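Local coordinates for protein probable alginate O-acetylase AlgJ (PDB 4O8V) that probably transfers acetyl groups to the O-2 and O-3 positions of mannuronate residues in alginate, together with AlgI and AlgF in an inner-membrane complex, at residues G44-L49 with A95-P100; H52-V57 with D260-A265; L56-V61 with N86-Q91. All coordinates share one frame; numbering follows the deposited sequence. Where two conformers were deposited one is given.

All three contacts lie in the SGNH hydrolase-like domain, around strand 55-61 at one edge of its four-stranded parallel sheet. Contacts 2 and 3 use the start and the rest of this strand, and share Leu-56 and Val-57. Their centres are about 20 Å apart. Contact 1 is about 13 Å from contact 2 and about 10 Å from contact 3, centre to centre. Along the chain, helix 31-51 leads into strand 55-61, then helix 84-94 and the loop 95-100 follow. Helix 260-264 comes much later. Both segments of contact 3 thus fall between those of contact 1. Contact 2 alone joins early and late parts of the domain. All three lie away from the predicted catalytic residues.

Contact 1 (G44-L49 with A95-P100); sequences GVRDTL and ANVFAP
Arg-46 and Asn-96 make a side-chain to backbone hydrogen bond that ties helix 31-51 to the loop after helix 84-94. The site is partly buried in the SGNH hydrolase-like domain. Arg-46 NE donates to Asn-96 O at 2.9 Å, with a fairly straight N-H...O angle of 155°. The oxygen sits at the guanidinium edge, near its plane. The donor, however, stands well above the carbonyl plane of Asn-96. That residue has positive phi and closes a Schellman motif at the end of helix 84-94.

The arginine stem makes an apolar contact. CG is anti to the backbone N (chi1 176°), and Arg-46 CB lies 3.9 Å from Val-97 CG2. A bend at chi2 then turns the guanidinium to Asn-96. At its other end, Arg-46 NH1 forms a salt bridge with Asp-47 OD1 at 3.1 Å, on the anti side of the carboxylate. NH1 also hydrogen-bonds Gln-50 OE1. Arg-300 pairs with Asp-47 OD2 and reaches Asn-96 OD1 and Ala-95 O.

The guanidinium is therefore gripped at both NE and NH1, which should limit its rotation. Its charge is probably balanced in part by Asp-47, which Arg-300 shares, while the link to the loop uses a neutral carbonyl.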
ATOM      1  N   GLY A  44      -2.277 -15.757   8.732  1.00 24.38           N
ATOM      2  CA  GLY A  44      -3.546 -16.058   9.382  1.00 28.83           C
ATOM      3  C   GLY A  44      -4.700 -15.344   8.704  1.00 29.97           C
ATOM      4  O   GLY A  44      -5.801 -15.882   8.565  1.00 28.55           O
ATOM      5  N   VAL A  45      -4.443 -14.120   8.271  1.00 26.05           N
ATOM      6  CA  VAL A  45      -5.434 -13.365   7.518  1.00 25.89           C
ATOM      7  C   VAL A  45      -5.748 -14.070   6.196  1.00 26.21           C
ATOM      8  O   VAL A  45      -6.921 -14.245   5.853  1.00 26.01           O
ATOM      9  CB  VAL A  45      -4.961 -11.926   7.257  1.00 29.29           C
ATOM     10  CG1 VAL A  45      -5.807 -11.298   6.177  1.00 25.05           C
ATOM     11  CG2 VAL A  45      -5.008 -11.110   8.572  1.00 27.21           C
ATOM     12  N   ARG A  46      -4.714 -14.488   5.472  1.00 24.11           N
ATOM     13  CA  ARG A  46      -4.894 -15.246   4.229  1.00 26.24           C
ATOM     14  C   ARG A  46      -5.768 -16.481   4.447  1.00 31.17           C
ATOM     15  O   ARG A  46      -6.664 -16.774   3.649  1.00 32.12           O
ATOM     16  CB  ARG A  46      -3.547 -15.676   3.655  1.00 26.89           C
ATOM     17  CG  ARG A  46      -3.634 -16.546   2.412  1.00 35.07           C
ATOM     18  CD  ARG A  46      -3.042 -17.940   2.671  1.00 38.36           C
ATOM     19  NE  ARG A  46      -3.083 -18.796   1.490  1.00 46.94           N
ATOM     20  CZ  ARG A  46      -3.864 -19.868   1.363  1.00 48.54           C
ATOM     21  NH1 ARG A  46      -4.666 -20.223   2.355  1.00 46.37           N
ATOM     22  NH2 ARG A  46      -3.835 -20.591   0.247  1.00 50.09           N
ATOM     23  N   ASP A  47      -5.492 -17.210   5.521  1.00 29.45           N
ATOM     24  CA  ASP A  47      -6.228 -18.444   5.784  1.00 30.68           C
ATOM     25  C   ASP A  47      -7.689 -18.134   6.157  1.00 30.16           C
ATOM     26  O   ASP A  47      -8.617 -18.846   5.738  1.00 33.72           O
ATOM     27  CB  ASP A  47      -5.558 -19.248   6.905  1.00 30.07           C
ATOM     28  CG  ASP A  47      -4.220 -19.844   6.498  1.00 35.95           C
ATOM     29  OD1 ASP A  47      -3.853 -19.835   5.292  1.00 36.82           O
ATOM     30  OD2 ASP A  47      -3.524 -20.348   7.402  1.00 37.98           O
ATOM     31  N   THR A  48      -7.885 -17.083   6.950  1.00 27.77           N
ATOM     32  CA  THR A  48      -9.226 -16.647   7.355  1.00 31.11           C
ATOM     33  C   THR A  48     -10.078 -16.234   6.135  1.00 30.78           C
ATOM     34  O   THR A  48     -11.236 -16.650   5.993  1.00 30.67           O
ATOM     35  CB  THR A  48      -9.141 -15.472   8.346  1.00 30.53           C
ATOM     36  OG1 THR A  48      -8.495 -15.907   9.543  1.00 30.37           O
ATOM     37  CG2 THR A  48     -10.519 -14.923   8.681  1.00 33.46           C
ATOM     38  N   LEU A  49      -9.492 -15.432   5.251  1.00 27.48           N
ATOM     39  CA  LEU A  49     -10.161 -15.023   4.024  1.00 26.54           C
ATOM     40  C   LEU A  49     -10.544 -16.250   3.200  1.00 30.19           C
ATOM     41  O   LEU A  49     -11.683 -16.354   2.735  1.00 32.95           O
ATOM     42  CB  LEU A  49      -9.283 -14.087   3.194  1.00 26.65           C
ATOM     43  CG  LEU A  49      -9.100 -12.680   3.805  1.00 24.21           C
ATOM     44  CD1 LEU A  49      -8.064 -11.868   3.018  1.00 23.27           C
ATOM     45  CD2 LEU A  49     -10.407 -11.916   3.804  1.00 25.21           C
ATOM     46  N   ALA A  95       4.540 -18.553   2.756  1.00 40.12           N
ATOM     47  CA  ALA A  95       3.253 -18.598   3.446  1.00 37.10           C
ATOM     48  C   ALA A  95       2.073 -18.889   2.517  1.00 39.65           C
ATOM     49  O   ALA A  95       0.919 -18.846   2.954  1.00 40.58           O
ATOM     50  CB  ALA A  95       3.015 -17.277   4.173  1.00 34.27           C
ATOM     51  N   ASN A  96       2.358 -19.168   1.247  1.00 36.30           N
ATOM     52  CA  ASN A  96       1.317 -19.352   0.229  1.00 40.19           C
ATOM     53  C   ASN A  96       0.415 -18.134   0.077  1.00 35.94           C
ATOM     54  O   ASN A  96      -0.787 -18.266  -0.158  1.00 36.56           O
ATOM     55  CB  ASN A  96       0.459 -20.586   0.543  1.00 43.88           C
ATOM     56  CG  ASN A  96       1.296 -21.807   0.819  1.00 49.25           C
ATOM     57  OD1 ASN A  96       1.598 -22.128   1.979  1.00 48.64           O
ATOM     58  ND2 ASN A  96       1.704 -22.495  -0.250  1.00 52.67           N
ATOM     59  N   VAL A  97       1.004 -16.948   0.218  1.00 31.62           N
ATOM     60  CA  VAL A  97       0.297 -15.699  -0.001  1.00 28.06           C
ATOM     61  C   VAL A  97       0.645 -15.163  -1.391  1.00 34.16           C
ATOM     62  O   VAL A  97       1.819 -15.032  -1.733  1.00 36.39           O
ATOM     63  CB  VAL A  97       0.651 -14.670   1.087  1.00 28.57           C
ATOM     64  CG1 VAL A  97       0.103 -13.286   0.741  1.00 30.81           C
ATOM     65  CG2 VAL A  97       0.101 -15.157   2.442  1.00 31.52           C
ATOM     66  N   PHE A  98      -0.382 -14.879  -2.187  1.00 32.28           N
ATOM     67  CA  PHE A  98      -0.214 -14.365  -3.550  1.00 30.68           C
ATOM     68  C   PHE A  98       0.124 -12.875  -3.548  1.00 28.27           C
ATOM     69  O   PHE A  98      -0.703 -12.045  -3.137  1.00 26.39           O
ATOM     70  CB  PHE A  98      -1.487 -14.630  -4.348  1.00 30.95           C
ATOM     71  CG  PHE A  98      -1.406 -14.239  -5.794  1.00 34.41           C
ATOM     72  CD1 PHE A  98      -0.383 -14.707  -6.601  1.00 39.11           C
ATOM     73  CD2 PHE A  98      -2.374 -13.425  -6.355  1.00 36.47           C
ATOM     74  CE1 PHE A  98      -0.317 -14.358  -7.949  1.00 40.01           C
ATOM     75  CE2 PHE A  98      -2.325 -13.086  -7.700  1.00 37.51           C
ATOM     76  CZ  PHE A  98      -1.286 -13.545  -8.494  1.00 36.90           C
ATOM     77  N   ALA A  99       1.324 -12.535  -4.018  1.00 28.39           N
ATOM     78  CA  ALA A  99       1.823 -11.158  -3.939  1.00 24.72           C
ATOM     79  C   ALA A  99       2.524 -10.769  -5.233  1.00 27.43           C
ATOM     80  O   ALA A  99       3.733 -10.962  -5.382  1.00 27.13           O
ATOM     81  CB  ALA A  99       2.779 -10.985  -2.745  1.00 28.13           C
ATOM     82  N   PRO A 100       1.759 -10.225  -6.180  1.00 28.84           N
ATOM     83  CA  PRO A 100       2.325  -9.812  -7.470  1.00 28.94           C
ATOM     84  C   PRO A 100       3.414  -8.757  -7.310  1.00 27.26           C
ATOM     85  O   PRO A 100       3.368  -7.916  -6.413  1.00 26.15           O
ATOM     86  CB  PRO A 100       1.114  -9.241  -8.217  1.00 30.16           C
ATOM     87  CG  PRO A 100      -0.080  -9.935  -7.572  1.00 31.48           C
ATOM     88  CD  PRO A 100       0.297 -10.032  -6.120  1.00 29.70           C
TER

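Contact 2 (H52-V57 with D260-A265)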
ATOM      1  N   HIS A  52     -13.583 -18.172   4.196  1.00 28.81           N
ATOM      2  CA  HIS A  52     -14.830 -17.493   3.867  1.00 37.67           C
ATOM      3  C   HIS A  52     -15.034 -17.397   2.363  1.00 38.28           C
ATOM      4  O   HIS A  52     -15.959 -16.733   1.901  1.00 38.61           O
ATOM      5  CB  HIS A  52     -14.846 -16.088   4.483  1.00 40.10           C
ATOM      6  CG  HIS A  52     -15.031 -16.096   5.967  1.00 45.05           C
ATOM      7  ND1 HIS A  52     -14.106 -16.652   6.826  1.00 48.99           N
ATOM      8  CD2 HIS A  52     -16.051 -15.658   6.742  1.00 48.53           C
ATOM      9  CE1 HIS A  52     -14.542 -16.544   8.069  1.00 50.57           C
ATOM     10  NE2 HIS A  52     -15.718 -15.944   8.046  1.00 51.34           N
ATOM     11  N   GLY A  53     -14.139 -18.027   1.606  1.00 34.79           N
ATOM     12  CA  GLY A  53     -14.223 -18.031   0.158  1.00 39.62           C
ATOM     13  C   GLY A  53     -13.672 -16.794  -0.527  1.00 36.19           C
ATOM     14  O   GLY A  53     -14.030 -16.533  -1.676  1.00 36.67           O
ATOM     15  N   SER A  54     -12.825 -16.030   0.173  1.00 32.42           N
ATOM     16  CA  SER A  54     -12.163 -14.849  -0.393  1.00 32.67           C
ATOM     17  C   SER A  54     -10.695 -15.111  -0.730  1.00 31.62           C
ATOM     18  O   SER A  54      -9.948 -15.633   0.101  1.00 32.93           O
ATOM     19  CB  SER A  54     -12.220 -13.659   0.579  1.00 31.92           C
ATOM     20  OG  SER A  54     -13.544 -13.249   0.827  1.00 35.21           O
ATOM     21  N   GLN A  55     -10.295 -14.739  -1.944  0.61 29.85           N
ATOM     22  CA  GLN A  55      -8.904 -14.845  -2.370  0.61 30.42           C
ATOM     23  C   GLN A  55      -8.140 -13.575  -2.026  0.61 28.31           C
ATOM     24  O   GLN A  55      -8.550 -12.465  -2.383  0.61 27.20           O
ATOM     25  CB  GLN A  55      -8.800 -15.108  -3.877  0.61 32.67           C
ATOM     26  CG  GLN A  55      -9.301 -16.474  -4.311  0.61 37.59           C
ATOM     27  CD  GLN A  55      -8.393 -17.607  -3.858  0.61 41.79           C
ATOM     28  OE1 GLN A  55      -7.233 -17.388  -3.498  0.61 39.58           O
ATOM     29  NE2 GLN A  55      -8.916 -18.826  -3.879  0.61 49.55           N
ATOM     30  N   LEU A  56      -7.019 -13.747  -1.339  1.00 27.14           N
ATOM     31  CA  LEU A  56      -6.173 -12.617  -0.970  1.00 26.27           C
ATOM     32  C   LEU A  56      -5.171 -12.302  -2.058  1.00 25.69           C
ATOM     33  O   LEU A  56      -4.471 -13.195  -2.533  1.00 28.74           O
ATOM     34  CB  LEU A  56      -5.423 -12.907   0.317  1.00 27.08           C
ATOM     35  CG  LEU A  56      -4.385 -11.846   0.719  1.00 26.83           C
ATOM     36  CD1 LEU A  56      -5.017 -10.447   0.901  1.00 26.96           C
ATOM     37  CD2 LEU A  56      -3.639 -12.299   1.971  1.00 27.33           C
ATOM     38  N   VAL A  57      -5.114 -11.036  -2.440  1.00 26.38           N
ATOM     39  CA  VAL A  57      -4.048 -10.552  -3.301  1.00 24.21           C
ATOM     40  C   VAL A  57      -3.309  -9.464  -2.515  1.00 25.92           C
ATOM     41  O   VAL A  57      -3.822  -8.347  -2.294  1.00 25.20           O
ATOM     42  CB  VAL A  57      -4.568  -9.995  -4.635  1.00 27.57           C
ATOM     43  CG1 VAL A  57      -3.387  -9.491  -5.492  1.00 29.04           C
ATOM     44  CG2 VAL A  57      -5.377 -11.020  -5.390  1.00 27.24           C
ATOM     45  N   ASP A 260     -19.300  -6.618   9.863  1.00 43.60           N
ATOM     46  CA  ASP A 260     -20.516  -7.170   9.288  1.00 47.66           C
ATOM     47  C   ASP A 260     -20.397  -7.316   7.770  1.00 49.43           C
ATOM     48  O   ASP A 260     -20.909  -8.282   7.201  1.00 54.00           O
ATOM     49  CB  ASP A 260     -21.715  -6.296   9.652  1.00 55.79           C
ATOM     50  CG  ASP A 260     -22.197  -6.531  11.074  1.00 61.48           C
ATOM     51  OD1 ASP A 260     -21.446  -7.123  11.877  1.00 61.40           O
ATOM     52  OD2 ASP A 260     -23.331  -6.124  11.390  1.00 67.99           O
ATOM     53  N   ALA A 261     -19.710  -6.372   7.122  1.00 44.56           N
ATOM     54  CA  ALA A 261     -19.544  -6.408   5.674  1.00 43.02           C
ATOM     55  C   ALA A 261     -18.894  -7.709   5.215  1.00 41.92           C
ATOM     56  O   ALA A 261     -19.373  -8.366   4.296  1.00 44.13           O
ATOM     57  CB  ALA A 261     -18.726  -5.227   5.200  1.00 43.53           C
ATOM     58  N   PHE A 262     -17.810  -8.083   5.877  1.00 40.51           N
ATOM     59  CA  PHE A 262     -17.114  -9.314   5.545  1.00 37.66           C
ATOM     60  C   PHE A 262     -17.896 -10.572   5.948  1.00 42.45           C
ATOM     61  O   PHE A 262     -18.001 -11.510   5.171  1.00 45.77           O
ATOM     62  CB  PHE A 262     -15.754  -9.339   6.215  1.00 32.84           C
ATOM     63  CG  PHE A 262     -15.007 -10.603   5.984  1.00 33.01           C
ATOM     64  CD1 PHE A 262     -14.601 -10.952   4.701  1.00 32.88           C
ATOM     65  CD2 PHE A 262     -14.719 -11.454   7.039  1.00 33.21           C
ATOM     66  CE1 PHE A 262     -13.920 -12.127   4.476  1.00 34.28           C
ATOM     67  CE2 PHE A 262     -14.023 -12.622   6.827  1.00 34.84           C
ATOM     68  CZ  PHE A 262     -13.619 -12.961   5.541  1.00 32.71           C
ATOM     69  N   LYS A 263     -18.407 -10.586   7.177  1.00 43.52           N
ATOM     70  CA  LYS A 263     -19.109 -11.750   7.715  1.00 49.02           C
ATOM     71  C   LYS A 263     -20.374 -12.071   6.928  1.00 52.01           C
ATOM     72  O   LYS A 263     -20.784 -13.229   6.865  1.00 54.75           O
ATOM     73  CB  LYS A 263     -19.468 -11.535   9.193  1.00 53.16           C
ATOM     74  CG  LYS A 263     -18.305 -11.734  10.163  1.00 56.92           C
ATOM     75  CD  LYS A 263     -18.688 -11.352  11.589  1.00 60.37           C
ATOM     76  CE  LYS A 263     -17.476 -11.339  12.501  1.00 59.96           C
ATOM     77  NZ  LYS A 263     -17.810 -10.791  13.842  1.00 63.65           N
ATOM     78  N   ASN A 264     -20.990 -11.060   6.321  1.00 51.85           N
ATOM     79  CA  ASN A 264     -22.283 -11.267   5.668  1.00 60.59           C
ATOM     80  C   ASN A 264     -22.221 -11.307   4.152  1.00 60.74           C
ATOM     81  O   ASN A 264     -23.209 -11.634   3.495  1.00 65.98           O
ATOM     82  CB  ASN A 264     -23.268 -10.185   6.101  1.00 68.23           C
ATOM     83  CG  ASN A 264     -23.819 -10.430   7.487  1.00 76.66           C
ATOM     84  OD1 ASN A 264     -24.074 -11.573   7.870  1.00 81.42           O
ATOM     85  ND2 ASN A 264     -24.000  -9.359   8.252  1.00 78.63           N
ATOM     86  N   ALA A 265     -21.065 -10.978   3.595  1.00 51.75           N
ATOM     87  CA  ALA A 265     -20.929 -10.921   2.145  1.00 49.79           C
ATOM     88  C   ALA A 265     -19.454 -10.896   1.771  1.00 49.63           C
ATOM     89  O   ALA A 265     -18.941  -9.882   1.298  1.00 51.73           O
TER
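His-52 and Phe-262 meet ring to ring where two parallel strands of the SGNH hydrolase-like fold are entered. His-52 lies just before strand 55-61. Phe-262 is on helix 260-264, shortly before strand 269-275, the neighbour of 55-61 in the parallel sheet.

The first shell is made by the far end of the phenylalanine ring. Phe-262 CE2 stands 3.6 Å above the plane of the His-52 imidazole, over its centre. Phe-262 CZ comes to 3.5 Å from His-52 CG and also touches CB. The ring planes are 34° apart and the centroids 4.7 Å apart, so this is an oblique aromatic pair. The two side chains cross at about a right angle. On the phenylalanine, Ser-54 OG approaches the ring edge, 3.8 Å from Phe-262 CE1.

The next shell sets these groups in place. His-52 ND1 hydrogen-bonds Thr-48 O, one turn back on helix 31-51, and this should fix the turn of the imidazole. Ser-54 OG hydrogen-bonds Pro-267 O, in the loop leading to strand 269-275, and backbone bonds of Gln-55 with Gln-268 and Val-270 then begin the pairing of the two strands. Phe-262 has CG anti to its backbone N (chi1 177°), which brings the ring end up to His-52. Its ring also meets Tyr-256, and Leu-49 of helix 31-51 packs on it.

Further out, the chain turns sharply between helix and strand. Gly-53 has positive phi and is the C-prime residue of a Schellman motif that ends helix 31-51. In that motif Ser-54 N reaches back to Leu-49 O, and Gly-53 N to Gln-50 O.

Contact 3 (L56-V61 with N86-Q91); sequences LVLAIV and NQFHAQ
Ile-60 puts its CD1 methyl between the rings of Phe-88 and His-89, and two CH-pi contacts result. CD1 lies 3.6 Å from the centroid of the His-89 ring, almost exactly on the ring normal. It is 3.9 Å from the centroid of the Phe-88 ring, over one face of it and offset toward the rim. Ile-60 CG1 is anti to the carbonyl carbon (chi1 -60°), and an extended chi2 of 167° carries CD1 into the slot between the rings.

Apolar contacts widen this core. The second branch, Ile-60 CG2, reaches Phe-88 CD2 at 3.6 Å. From the same side of the strand, Leu-58 CD2 meets Phe-88 CE1 at 4.0 Å, and these two side chains cross at about a right angle. Phe-274 of the neighbouring strand meets the Phe-88 ring edge-to-face.

Strand and helix are part of the alpha/beta architecture of the SGNH hydrolase fold. Helix 84-94 comes after edge strand 55-61 and the short helix 64-67, and runs back along the strand. The two short axes are 166° apart in direction and 10.0 Å apart at closest. Leu-58 and Ile-60 point to this helix, while Ala-59 and Val-61 between and after them point away. On that far side, Ala-59 touches Leu-135 of helix 125-141. Helix 31-51 lies beside helix 84-94, with Ile-42 against Phe-88.

The polar link is through a water. This water lies 2.7 Å from Ile-60 O, in hydrogen-bonding contact. It also hydrogen-bonds His-89 NE2 at 2.9 Å, in the plane of the imidazole.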
ATOM      1  N   LEU A  56      -7.019 -13.747  -1.339  1.00 27.14           N
ATOM      2  CA  LEU A  56      -6.173 -12.617  -0.970  1.00 26.27           C
ATOM      3  C   LEU A  56      -5.171 -12.302  -2.058  1.00 25.69           C
ATOM      4  O   LEU A  56      -4.471 -13.195  -2.533  1.00 28.74           O
ATOM      5  CB  LEU A  56      -5.423 -12.907   0.317  1.00 27.08           C
ATOM      6  CG  LEU A  56      -4.385 -11.846   0.719  1.00 26.83           C
ATOM      7  CD1 LEU A  56      -5.017 -10.447   0.901  1.00 26.96           C
ATOM      8  CD2 LEU A  56      -3.639 -12.299   1.971  1.00 27.33           C
ATOM      9  N   VAL A  57      -5.114 -11.036  -2.440  1.00 26.38           N
ATOM     10  CA  VAL A  57      -4.048 -10.552  -3.301  1.00 24.21           C
ATOM     11  C   VAL A  57      -3.309  -9.464  -2.515  1.00 25.92           C
ATOM     12  O   VAL A  57      -3.822  -8.347  -2.294  1.00 25.20           O
ATOM     13  CB  VAL A  57      -4.568  -9.995  -4.635  1.00 27.57           C
ATOM     14  CG1 VAL A  57      -3.387  -9.491  -5.492  1.00 29.04           C
ATOM     15  CG2 VAL A  57      -5.377 -11.020  -5.390  1.00 27.24           C
ATOM     16  N   LEU A  58      -2.119  -9.815  -2.044  1.00 23.59           N
ATOM     17  CA  LEU A  58      -1.313  -8.909  -1.240  1.00 21.42           C
ATOM     18  C   LEU A  58      -0.585  -7.969  -2.178  1.00 24.28           C
ATOM     19  O   LEU A  58       0.016  -8.429  -3.144  1.00 25.44           O
ATOM     20  CB  LEU A  58      -0.321  -9.691  -0.371  1.00 22.66           C
ATOM     21  CG  LEU A  58       0.587  -8.882   0.559  1.00 25.54           C
ATOM     22  CD1 LEU A  58      -0.242  -8.116   1.611  1.00 24.44           C
ATOM     23  CD2 LEU A  58       1.590  -9.821   1.241  1.00 26.88           C
ATOM     24  N   ALA A  59      -0.643  -6.668  -1.888  1.00 24.54           N
ATOM     25  CA  ALA A  59      -0.009  -5.659  -2.744  1.00 25.10           C
ATOM     26  C   ALA A  59       1.115  -4.987  -1.959  1.00 23.29           C
ATOM     27  O   ALA A  59       0.892  -4.020  -1.214  1.00 24.59           O
ATOM     28  CB  ALA A  59      -1.016  -4.648  -3.225  1.00 26.62           C
ATOM     29  N   ILE A  60       2.321  -5.536  -2.093  1.00 22.24           N
ATOM     30  CA  ILE A  60       3.472  -5.020  -1.335  1.00 23.00           C
ATOM     31  C   ILE A  60       3.995  -3.770  -2.052  1.00 24.50           C
ATOM     32  O   ILE A  60       4.517  -3.872  -3.154  1.00 25.93           O
ATOM     33  CB  ILE A  60       4.607  -6.079  -1.213  1.00 24.39           C
ATOM     34  CG1 ILE A  60       4.113  -7.343  -0.496  1.00 28.04           C
ATOM     35  CG2 ILE A  60       5.830  -5.488  -0.452  1.00 23.94           C
ATOM     36  CD1 ILE A  60       5.099  -8.513  -0.643  1.00 27.68           C
ATOM     37  N   VAL A  61       3.833  -2.594  -1.447  1.00 24.40           N
ATOM     38  CA  VAL A  61       4.297  -1.354  -2.093  1.00 25.17           C
ATOM     39  C   VAL A  61       5.774  -1.130  -1.792  1.00 27.54           C
ATOM     40  O   VAL A  61       6.178  -1.091  -0.642  1.00 24.56           O
ATOM     41  CB  VAL A  61       3.503  -0.128  -1.621  1.00 24.71           C
ATOM     42  CG1 VAL A  61       3.853   1.112  -2.494  1.00 22.44           C
ATOM     43  CG2 VAL A  61       2.004  -0.424  -1.697  1.00 27.76           C
ATOM     44  N   ASN A  86      12.398  -7.775  -1.236  1.00 29.83           N
ATOM     45  CA  ASN A  86      12.653  -9.132  -1.692  1.00 29.40           C
ATOM     46  C   ASN A  86      12.331 -10.175  -0.624  1.00 33.26           C
ATOM     47  O   ASN A  86      11.702 -11.196  -0.909  1.00 30.18           O
ATOM     48  CB  ASN A  86      14.124  -9.260  -2.124  1.00 30.87           C
ATOM     49  CG  ASN A  86      14.482 -10.650  -2.648  1.00 32.63           C
ATOM     50  OD1 ASN A  86      13.835 -11.194  -3.549  1.00 33.34           O
ATOM     51  ND2 ASN A  86      15.529 -11.224  -2.091  1.00 32.40           N
ATOM     52  N   GLN A  87      12.760  -9.924   0.609  1.00 33.61           N
ATOM     53  CA  GLN A  87      12.495 -10.873   1.685  1.00 34.27           C
ATOM     54  C   GLN A  87      11.012 -10.936   2.048  1.00 28.93           C
ATOM     55  O   GLN A  87      10.514 -12.001   2.417  1.00 31.88           O
ATOM     56  CB  GLN A  87      13.338 -10.528   2.920  1.00 36.94           C
ATOM     57  CG  GLN A  87      14.836 -10.813   2.739  1.00 46.64           C
ATOM     58  CD  GLN A  87      15.154 -12.304   2.486  1.00 57.51           C
ATOM     59  OE1 GLN A  87      14.394 -13.200   2.878  1.00 59.38           O
ATOM     60  NE2 GLN A  87      16.284 -12.563   1.829  1.00 61.34           N
ATOM     61  N   PHE A  88      10.316  -9.803   1.965  1.00 24.61           N
ATOM     62  CA  PHE A  88       8.858  -9.772   2.157  1.00 28.34           C
ATOM     63  C   PHE A  88       8.200 -10.687   1.105  1.00 28.20           C
ATOM     64  O   PHE A  88       7.375 -11.557   1.420  1.00 24.79           O
ATOM     65  CB  PHE A  88       8.343  -8.331   2.046  1.00 25.29           C
ATOM     66  CG  PHE A  88       6.957  -8.090   2.620  1.00 24.91           C
ATOM     67  CD1 PHE A  88       6.097  -9.134   2.930  1.00 25.84           C
ATOM     68  CD2 PHE A  88       6.504  -6.785   2.804  1.00 28.59           C
ATOM     69  CE1 PHE A  88       4.824  -8.878   3.439  1.00 27.71           C
ATOM     70  CE2 PHE A  88       5.246  -6.523   3.314  1.00 29.34           C
ATOM     71  CZ  PHE A  88       4.400  -7.571   3.635  1.00 28.12           C
ATOM     72  N   HIS A  89       8.584 -10.506  -0.154  1.00 26.17           N
ATOM     73  CA  HIS A  89       8.039 -11.355  -1.204  1.00 25.77           C
ATOM     74  C   HIS A  89       8.367 -12.834  -0.982  1.00 27.65           C
ATOM     75  O   HIS A  89       7.503 -13.689  -1.138  1.00 30.10           O
ATOM     76  CB  HIS A  89       8.534 -10.912  -2.572  1.00 25.94           C
ATOM     77  CG  HIS A  89       7.660  -9.885  -3.205  1.00 26.86           C
ATOM     78  ND1 HIS A  89       6.452 -10.205  -3.794  1.00 25.89           N
ATOM     79  CD2 HIS A  89       7.792  -8.538  -3.309  1.00 28.85           C
ATOM     80  CE1 HIS A  89       5.895  -9.103  -4.265  1.00 28.64           C
ATOM     81  NE2 HIS A  89       6.684  -8.076  -3.979  1.00 30.65           N
ATOM     82  N   ALA A  90       9.608 -13.127  -0.604  1.00 26.91           N
ATOM     83  CA  ALA A  90      10.017 -14.498  -0.377  1.00 28.28           C
ATOM     84  C   ALA A  90       9.213 -15.127   0.761  1.00 28.77           C
ATOM     85  O   ALA A  90       8.796 -16.289   0.667  1.00 32.63           O
ATOM     86  CB  ALA A  90      11.509 -14.571  -0.076  1.00 31.64           C
ATOM     87  N   GLN A  91       9.009 -14.375   1.841  1.00 27.13           N
ATOM     88  CA  GLN A  91       8.272 -14.919   3.001  1.00 27.91           C
ATOM     89  C   GLN A  91       6.778 -15.064   2.706  1.00 31.29           C
ATOM     90  O   GLN A  91       6.121 -16.011   3.172  1.00 33.07           O
ATOM     91  CB  GLN A  91       8.465 -14.034   4.236  1.00 32.42           C
ATOM     92  CG  GLN A  91       9.835 -14.130   4.850  1.00 42.78           C
ATOM     93  CD  GLN A  91       9.941 -15.284   5.810  1.00 53.55           C
ATOM     94  OE1 GLN A  91       8.972 -16.021   6.037  1.00 56.62           O
ATOM     95  NE2 GLN A  91      11.119 -15.446   6.398  1.00 59.00           N
TER
HETATM   96  O   HOH W   1       4.964  -5.921  -4.839  1.00 24.70           O